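Local atomic coordinates of geranylgeranyl pyrophosphate synthetase (Pyrococcus horikoshii, PDB entry 1WY0), a protein that probably condenses isopentenyl diphosphate with allylic diphosphates to make geranylgeranyl diphosphate. Residues A[244-249]-A[298-303]. Residues are numbered along the deposited sequence; the frame is centred on the assembly and turned at random.
Sequences TLIVAH and GSIDYA
Two helix N-termini pack against each other in the all-helical polyprenyl synthetase fold, where H249 of helix 245-253 meets S299 and Y302 of helix 299-315. The H249 ring is gripped in two ways. In its plane, ND1 and S299 OG form a hydrogen bond of 2.7 Å, nearly straight at 162°; the ring also makes an offset stack with that of Y302, planes 29° apart. The overlap is partial: H249 CD2 lies over the face of the Y302 ring, offset toward its rim and 3.2 Å from CG, while Y302 CB lies over one face of the imidazole in a CH-pi contact. Bond and stack together fix the rotation of the imidazole. L245 CD1 reaches the edge of the phenol ring at CE2 (3.7 Å). Beside it, A303 CB presses on I246 CG1 at 3.5 Å, a tight fit, and I246 CG2, anti to its backbone N, packs against I300 CG1. The T244 hydroxyl caps the first helix by accepting from V247 N, while G298, at positive phi, closes helix 283-296 in a Schellman motif and stands as N-cap of the next. I216 and V220 of helix 197-224 back L245 and I246. Segments 245-249 and 299-303 approach to 8.2 Å between axes, their N-to-C directions 127° apart: two helix starts packed at a steep angle within the all-helical polyprenyl synthetase fold.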
# COMPACT_ATOMS: atom_id res chain seq x y z
N THR A 244 -7.37 -10.34 22.78
CA THR A 244 -6.30 -9.68 23.52
C THR A 244 -5.54 -10.75 24.30
O THR A 244 -5.92 -11.92 24.29
CB THR A 244 -6.87 -8.67 24.51
OG1 THR A 244 -7.41 -9.37 25.64
CG2 THR A 244 -7.98 -7.85 23.86
N LEU A 245 -4.47 -10.36 24.98
CA LEU A 245 -3.69 -11.31 25.77
C LEU A 245 -4.50 -11.77 26.97
O LEU A 245 -4.30 -12.88 27.47
CB LEU A 245 -2.39 -10.66 26.26
CG LEU A 245 -1.57 -11.51 27.24
CD1 LEU A 245 -1.37 -12.91 26.69
CD2 LEU A 245 -0.24 -10.82 27.50
N ILE A 246 -5.40 -10.91 27.44
CA ILE A 246 -6.26 -11.22 28.58
C ILE A 246 -7.22 -12.36 28.23
O ILE A 246 -7.40 -13.30 29.00
CB ILE A 246 -7.08 -9.98 28.99
CG1 ILE A 246 -6.12 -8.83 29.31
CG2 ILE A 246 -7.96 -10.31 30.19
CD1 ILE A 246 -6.78 -7.47 29.37
N VAL A 247 -7.83 -12.26 27.05
CA VAL A 247 -8.77 -13.27 26.59
C VAL A 247 -8.03 -14.58 26.27
O VAL A 247 -8.57 -15.67 26.48
CB VAL A 247 -9.52 -12.75 25.35
CG1 VAL A 247 -10.30 -13.85 24.71
CG2 VAL A 247 -10.45 -11.64 25.75
N ALA A 248 -6.80 -14.48 25.76
CA ALA A 248 -6.03 -15.68 25.45
C ALA A 248 -5.69 -16.42 26.74
O ALA A 248 -5.78 -17.64 26.81
CB ALA A 248 -4.76 -15.31 24.70
N HIS A 249 -5.29 -15.67 27.77
CA HIS A 249 -4.96 -16.29 29.05
C HIS A 249 -6.19 -16.97 29.62
O HIS A 249 -6.11 -18.07 30.16
CB HIS A 249 -4.46 -15.25 30.05
CG HIS A 249 -4.19 -15.81 31.41
ND1 HIS A 249 -5.17 -15.93 32.38
CD2 HIS A 249 -3.05 -16.25 31.99
CE1 HIS A 249 -4.64 -16.41 33.49
NE2 HIS A 249 -3.35 -16.61 33.28
N GLY A 298 -7.37 -14.64 37.03
CA GLY A 298 -6.20 -13.77 37.10
C GLY A 298 -5.78 -13.25 35.71
O GLY A 298 -4.74 -12.64 35.54
N SER A 299 -6.61 -13.50 34.71
CA SER A 299 -6.29 -13.09 33.34
C SER A 299 -5.93 -11.61 33.18
O SER A 299 -4.95 -11.29 32.52
CB SER A 299 -7.45 -13.45 32.41
OG SER A 299 -7.60 -14.87 32.34
N ILE A 300 -6.70 -10.71 33.77
CA ILE A 300 -6.38 -9.30 33.63
C ILE A 300 -5.02 -9.01 34.28
O ILE A 300 -4.12 -8.48 33.64
CB ILE A 300 -7.45 -8.38 34.25
CG1 ILE A 300 -8.81 -8.63 33.59
CG2 ILE A 300 -7.05 -6.93 34.05
CD1 ILE A 300 -9.94 -7.73 34.08
N ASP A 301 -4.88 -9.38 35.54
CA ASP A 301 -3.64 -9.18 36.28
C ASP A 301 -2.46 -9.80 35.51
O ASP A 301 -1.38 -9.21 35.41
CB ASP A 301 -3.77 -9.83 37.67
CG ASP A 301 -3.08 -9.03 38.76
OD1 ASP A 301 -1.83 -9.10 38.87
OD2 ASP A 301 -3.80 -8.33 39.51
N TYR A 302 -2.68 -10.99 34.96
CA TYR A 302 -1.66 -11.67 34.19
C TYR A 302 -1.10 -10.77 33.09
O TYR A 302 0.11 -10.56 33.02
CB TYR A 302 -2.24 -12.93 33.54
CG TYR A 302 -1.33 -13.55 32.49
CD1 TYR A 302 -0.28 -14.40 32.86
CD2 TYR A 302 -1.52 -13.27 31.14
CE1 TYR A 302 0.56 -14.95 31.88
CE2 TYR A 302 -0.70 -13.82 30.17
CZ TYR A 302 0.35 -14.65 30.54
OH TYR A 302 1.19 -15.15 29.58
N ALA A 303 -1.99 -10.25 32.25
CA ALA A 303 -1.59 -9.37 31.15
C ALA A 303 -0.91 -8.10 31.65
O ALA A 303 0.03 -7.59 31.03
CB ALA A 303 -2.81 -9.02 30.29